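Local coordinates for oligopeptide-binding protein oppA (Lactococcus lactis, PDB 3DRF), which binds oligopeptides as the receptor of the OppABCDF ABC transporter and closes over them like a venus fly-trap, serving peptide uptake, at residues D42-A47 / E449-V454; L53-T58 / S133-D138. All blocks are in the same frame, centred on the assembly; numbering follows the deposited sequence.

Contact 1: D42-A47 / E449-V454; sequences DSPMKA and EFNSWV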
loop_
_atom_site.group_PDB
_atom_site.type_symbol
_atom_site.label_atom_id
_atom_site.label_comp_id
_atom_site.label_asym_id
_atom_site.label_seq_id
_atom_site.Cartn_x
_atom_site.Cartn_y
_atom_site.Cartn_z
ATOM N N ASP A 42 15.526 -6.157 -1.839
ATOM C CA ASP A 42 16.900 -5.671 -1.889
ATOM C C ASP A 42 17.258 -4.714 -0.715
ATOM O O ASP A 42 18.389 -4.435 -0.479
ATOM C CB ASP A 42 17.192 -5.011 -3.264
ATOM C CG ASP A 42 17.269 -6.056 -4.396
ATOM O OD1 ASP A 42 17.771 -7.084 -4.116
ATOM O OD2 ASP A 42 16.735 -5.837 -5.451
ATOM N N SER A 43 16.247 -4.252 -0.013
ATOM C CA SER A 43 16.450 -3.442 1.194
ATOM C C SER A 43 16.238 -4.244 2.484
ATOM O O SER A 43 15.489 -5.165 2.517
ATOM C CB SER A 43 15.445 -2.282 1.216
ATOM O OG SER A 43 15.726 -1.333 0.218
ATOM N N PRO A 44 16.878 -3.836 3.558
ATOM C CA PRO A 44 16.657 -4.469 4.856
ATOM C C PRO A 44 15.178 -4.392 5.277
ATOM O O PRO A 44 14.484 -3.431 5.049
ATOM C CB PRO A 44 17.534 -3.628 5.817
ATOM C CG PRO A 44 18.526 -2.997 4.975
ATOM C CD PRO A 44 17.896 -2.785 3.617
ATOM N N MET A 45 14.750 -5.441 5.959
ATOM C CA MET A 45 13.448 -5.479 6.593
ATOM C C MET A 45 13.325 -4.339 7.628
ATOM O O MET A 45 14.229 -4.046 8.323
ATOM C CB MET A 45 13.383 -6.850 7.305
ATOM C CG MET A 45 12.086 -7.074 7.994
ATOM S SD MET A 45 12.058 -8.604 8.945
ATOM C CE MET A 45 13.159 -8.214 10.373
ATOM N N LYS A 46 12.175 -3.733 7.689
ATOM C CA LYS A 46 11.852 -2.706 8.699
ATOM C C LYS A 46 10.765 -3.303 9.580
ATOM O O LYS A 46 9.600 -3.188 9.325
ATOM C CB LYS A 46 11.363 -1.418 8.039
ATOM C CG LYS A 46 12.433 -0.702 7.318
ATOM C CD LYS A 46 11.869 0.543 6.693
ATOM C CE LYS A 46 11.101 1.488 7.703
ATOM N NZ LYS A 46 11.973 1.986 8.698
ATOM N N ALA A 47 11.190 -3.981 10.631
ATOM C CA ALA A 47 10.233 -4.584 11.585
ATOM C C ALA A 47 9.434 -3.483 12.296
ATOM O O ALA A 47 9.972 -2.656 12.890
ATOM C CB ALA A 47 10.925 -5.439 12.640
ATOM N N GLU A 449 17.566 3.669 -3.325
ATOM C CA GLU A 449 17.252 2.534 -2.412
ATOM C C GLU A 449 15.830 2.717 -1.784
ATOM O O GLU A 449 15.408 3.805 -1.481
ATOM C CB GLU A 449 18.348 2.464 -1.316
ATOM C CG GLU A 449 18.202 1.280 -0.327
ATOM C CD GLU A 449 17.338 1.595 0.886
ATOM O OE1 GLU A 449 17.302 2.746 1.295
ATOM O OE2 GLU A 449 16.747 0.670 1.387
ATOM N N PHE A 450 15.141 1.607 -1.650
ATOM C CA PHE A 450 13.716 1.630 -1.292
ATOM C C PHE A 450 13.358 2.310 0.061
ATOM O O PHE A 450 12.526 3.145 0.097
ATOM C CB PHE A 450 13.126 0.227 -1.352
ATOM C CG PHE A 450 11.659 0.168 -0.935
ATOM C CD1 PHE A 450 10.632 0.691 -1.727
ATOM C CD2 PHE A 450 11.314 -0.410 0.252
ATOM C CE1 PHE A 450 9.280 0.603 -1.296
ATOM C CE2 PHE A 450 9.987 -0.506 0.654
ATOM C CZ PHE A 450 8.985 0.004 -0.117
ATOM N N ASN A 451 14.040 1.923 1.140
ATOM C CA ASN A 451 13.736 2.530 2.441
ATOM C C ASN A 451 14.009 4.049 2.416
ATOM O O ASN A 451 13.235 4.780 2.932
ATOM C CB ASN A 451 14.510 1.823 3.593
ATOM C CG ASN A 451 14.073 0.374 3.828
ATOM O OD1 ASN A 451 12.978 -0.023 3.553
ATOM N ND2 ASN A 451 14.993 -0.409 4.358
ATOM N N SER A 452 15.087 4.458 1.775
ATOM C CA SER A 452 15.405 5.880 1.592
ATOM C C SER A 452 14.295 6.595 0.815
ATOM O O SER A 452 13.867 7.698 1.179
ATOM C CB SER A 452 16.736 6.032 0.852
ATOM O OG SER A 452 17.828 5.639 1.666
ATOM N N TRP A 453 13.828 5.953 -0.237
ATOM C CA TRP A 453 12.756 6.528 -1.080
ATOM C C TRP A 453 11.466 6.729 -0.261
ATOM O O TRP A 453 10.857 7.727 -0.334
ATOM C CB TRP A 453 12.502 5.616 -2.262
ATOM C CG TRP A 453 11.356 6.092 -3.190
ATOM C CD1 TRP A 453 11.446 6.945 -4.223
ATOM C CD2 TRP A 453 10.010 5.693 -3.106
ATOM N NE1 TRP A 453 10.236 7.105 -4.801
ATOM C CE2 TRP A 453 9.317 6.340 -4.142
ATOM C CE3 TRP A 453 9.318 4.824 -2.268
ATOM C CZ2 TRP A 453 7.940 6.182 -4.347
ATOM C CZ3 TRP A 453 7.965 4.648 -2.480
ATOM C CH2 TRP A 453 7.286 5.323 -3.531
ATOM N N VAL A 454 11.107 5.743 0.540
ATOM C CA VAL A 454 9.912 5.843 1.379
ATOM C C VAL A 454 10.052 7.047 2.335
ATOM O O VAL A 454 9.142 7.835 2.465
ATOM C CB VAL A 454 9.602 4.544 2.193
ATOM C CG1 VAL A 454 8.357 4.777 3.115
ATOM C CG2 VAL A 454 9.303 3.373 1.243
HETATM O O HOH W 1 16.340 -1.028 -2.442
HETATM O O HOH W 2 12.230 -2.694 3.440
#
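Ser43 meets Glu449 and Phe450 where the loop that follows strand 34-40 touches the N-terminal end of helix 450-458, a helix N-cap in the closed venus fly-trap fold of a solute-binding protein. The tight part is polar. Ser43 OG, anti to its own carbonyl carbon (chi1 -69°), donates to Glu449 OE2 at only 2.5 Å and lies 3.4 Å from Phe450 CB. Glutamate, longer than the usual N-cap residues, can serve here because its chain bends at chi2 and brings the carboxylate back to the first turn: OE1 accepts from Ser452 N, and OE2 takes Asn451 N as well as the serine. Both donors of OE2 reach it from the same face of the carboxylate plane, and the backbone amides at the helix start probably favour the negative charge. A water that donates to Ser43 OG and accepts from Phe450 N ties the loop to the same turn. Phe450, buried, packs against the backbone of the bound peptide.

The other side is looser and nearer solvent. Exposed Pro44 has its ring carbon CD 3.8 Å from Asn451 ND2, and the Lys46 chain runs alongside the asparagine, pointing the other way, with its CD 3.4 Å from Asn451 OD1. The amide of Asn451 can serve both roles: OD1 accepts from a water that also donates to Pro44 O, while ND2 gives that same carbonyl oxygen a nearly straight bond (175°) of 3.1 Å, in the carbonyl plane and on a lone pair.

Contact 2: L53-T58 / S133-D138; sequences LSNDAT and SDRWTD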
loop_
_atom_site.group_PDB
_atom_site.type_symbol
_atom_site.label_atom_id
_atom_site.label_comp_id
_atom_site.label_asym_id
_atom_site.label_seq_id
_atom_site.Cartn_x
_atom_site.Cartn_y
_atom_site.Cartn_z
ATOM N N LEU A 53 1.939 2.409 12.184
ATOM C CA LEU A 53 3.275 2.994 12.035
ATOM C C LEU A 53 4.115 2.344 10.903
ATOM O O LEU A 53 5.241 2.681 10.725
ATOM C CB LEU A 53 4.053 2.814 13.357
ATOM C CG LEU A 53 3.328 3.390 14.624
ATOM C CD1 LEU A 53 4.266 3.328 15.867
ATOM C CD2 LEU A 53 2.848 4.864 14.420
ATOM N N SER A 54 3.549 1.368 10.213
ATOM C CA SER A 54 4.261 0.601 9.178
ATOM C C SER A 54 3.683 0.960 7.817
ATOM O O SER A 54 2.534 0.852 7.634
ATOM C CB SER A 54 4.013 -0.885 9.479
ATOM O OG SER A 54 4.559 -1.712 8.440
ATOM N N ASN A 55 4.530 1.335 6.871
ATOM C CA ASN A 55 4.074 1.789 5.545
ATOM C C ASN A 55 4.284 0.805 4.399
ATOM O O ASN A 55 3.707 0.991 3.397
ATOM C CB ASN A 55 4.763 3.104 5.177
ATOM C CG ASN A 55 4.415 4.252 6.119
ATOM O OD1 ASN A 55 3.308 4.474 6.463
ATOM N ND2 ASN A 55 5.396 4.996 6.458
ATOM N N ASP A 56 5.115 -0.189 4.616
ATOM C CA ASP A 56 5.593 -1.033 3.498
ATOM C C ASP A 56 4.988 -2.428 3.472
ATOM O O ASP A 56 4.666 -3.035 4.473
ATOM C CB ASP A 56 7.130 -1.109 3.573
ATOM C CG ASP A 56 7.604 -1.811 4.854
ATOM O OD1 ASP A 56 7.598 -1.129 5.884
ATOM O OD2 ASP A 56 7.926 -2.971 4.832
ATOM N N ALA A 57 4.864 -2.936 2.264
ATOM C CA ALA A 57 4.262 -4.226 1.994
ATOM C C ALA A 57 5.196 -5.375 2.417
ATOM O O ALA A 57 4.748 -6.432 2.712
ATOM C CB ALA A 57 3.921 -4.304 0.500
ATOM N N THR A 58 6.485 -5.124 2.396
ATOM C CA THR A 58 7.491 -6.157 2.750
ATOM C C THR A 58 7.242 -6.669 4.184
ATOM O O THR A 58 6.995 -7.814 4.400
ATOM C CB THR A 58 8.883 -5.569 2.620
ATOM O OG1 THR A 58 9.107 -5.259 1.250
ATOM C CG2 THR A 58 9.959 -6.584 3.035
ATOM N N SER A 133 2.936 8.655 12.720
ATOM C CA SER A 133 2.266 7.915 11.639
ATOM C C SER A 133 2.133 8.751 10.367
ATOM O O SER A 133 1.956 9.905 10.451
ATOM C CB SER A 133 0.846 7.495 12.070
ATOM O OG SER A 133 0.232 6.755 11.022
ATOM N N ASP A 134 2.224 8.076 9.216
ATOM C CA ASP A 134 2.008 8.717 7.908
ATOM C C ASP A 134 0.616 8.330 7.339
ATOM O O ASP A 134 0.358 8.631 6.205
ATOM C CB ASP A 134 3.125 8.227 6.960
ATOM C CG ASP A 134 4.518 8.508 7.527
ATOM O OD1 ASP A 134 4.771 9.621 7.841
ATOM O OD2 ASP A 134 5.260 7.572 7.685
ATOM N N ARG A 135 -0.242 7.722 8.175
ATOM C CA ARG A 135 -1.518 7.150 7.716
ATOM C C ARG A 135 -2.798 7.980 8.028
ATOM O O ARG A 135 -3.885 7.513 7.862
ATOM C CB ARG A 135 -1.669 5.702 8.202
ATOM C CG ARG A 135 -0.662 4.722 7.577
ATOM C CD ARG A 135 -1.023 3.283 8.038
ATOM N NE ARG A 135 -0.199 2.276 7.339
ATOM C CZ ARG A 135 -0.465 1.814 6.143
ATOM N NH1 ARG A 135 0.304 0.894 5.605
ATOM N NH2 ARG A 135 -1.498 2.252 5.480
ATOM N N TRP A 136 -2.629 9.251 8.389
ATOM C CA TRP A 136 -3.796 10.136 8.472
ATOM C C TRP A 136 -4.411 10.269 7.039
ATOM O O TRP A 136 -3.728 10.231 6.041
ATOM C CB TRP A 136 -3.414 11.532 9.090
ATOM C CG TRP A 136 -4.684 12.392 9.294
ATOM C CD1 TRP A 136 -5.036 13.435 8.546
ATOM C CD2 TRP A 136 -5.785 12.171 10.231
ATOM N NE1 TRP A 136 -6.261 13.941 8.966
ATOM C CE2 TRP A 136 -6.751 13.147 9.967
ATOM C CE3 TRP A 136 -6.035 11.223 11.243
ATOM C CZ2 TRP A 136 -7.940 13.242 10.697
ATOM C CZ3 TRP A 136 -7.197 11.309 11.947
ATOM C CH2 TRP A 136 -8.126 12.306 11.700
ATOM N N THR A 137 -5.727 10.437 7.010
ATOM C CA THR A 137 -6.470 10.433 5.753
ATOM C C THR A 137 -7.843 11.044 6.047
ATOM O O THR A 137 -8.287 11.021 7.131
ATOM C CB THR A 137 -6.613 8.986 5.216
ATOM O OG1 THR A 137 -7.628 9.031 4.201
ATOM C CG2 THR A 137 -6.994 7.938 6.354
ATOM N N ASP A 138 -8.487 11.612 5.042
ATOM C CA ASP A 138 -9.836 12.138 5.262
ATOM C C ASP A 138 -10.874 11.054 5.587
ATOM O O ASP A 138 -11.948 11.366 6.076
ATOM C CB ASP A 138 -10.288 12.987 4.076
ATOM C CG ASP A 138 -9.603 14.332 4.052
ATOM O OD1 ASP A 138 -9.818 15.075 5.026
ATOM O OD2 ASP A 138 -8.862 14.631 3.087
HETATM O O HOH W 3 2.789 5.216 9.155
#
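Arg135 lies edge-on to the backbone of Ser54, its guanidinium gripping the carbonyl oxygen side-on with two nitrogens. NE stands 3.1 Å and NH1 3.0 Å from Ser54 O, which lies close to the guanidinium plane, so that two N-H groups converge on one acceptor. NH1 comes in the plane of the carbonyl, whereas NE is tilted 32° from it. Arginine suits this place because its chain, extended from CG to NE, spans from the loop 133-138 to segment 53-58 and still carries a further N-H: NH1 also donates to the backbone of the bound peptide. An alanine in its place would probably leave Ser54 O without these two donors and the peptide backbone without its bond to NH1.

Beside this grip, Asn55 and Asp134 cross at about a right angle, with amide and carboxylate planes 40° apart. Asn55 ND2 donates to the anti lone pair of Asp134 OD2 at 2.9 Å, an N-H...O angle of 162°. The amide also offers an acceptor, and OD1 takes a hydrogen bond from Tyr491 OH; a water lies 2.8 Å from OD1 and accepts from Asp134 N. Apolar packing is modest: Leu53 CD2 reaches Ser133 CB at 4.1 Å. Ser133 suits the turn through its hydroxyl, OG accepting from Arg135 N while hydrogen-bonded to Gly52 O.

With the backbones of Asn55 and Ala57 also hydrogen-bonded to the ligand, this is a wall of the peptide-binding site, built in part from the ST turn at Ser133.

In the fold
From the N terminus the chain leaves strand 34-40, a member of a mixed five-stranded sheet, and enters the loop holding 42-47. It runs on through 53-58 into helix 57-62. After helix 116-127 it returns to 53-58 by way of 133-138, closing contact 2, a loop of about 75 residues. Only some 400 residues beyond 42-47, at helix 450-458, does contact 1 close, so contact 2 is nested inside its loop. The centres of the two contacts lie about 14 Å apart, and the contacts themselves meet where Phe450 CE2 packs 4.1 Å from Asp56 CB. Together they gather three distant parts of the sequence beside the bound peptide, which both contacts reach.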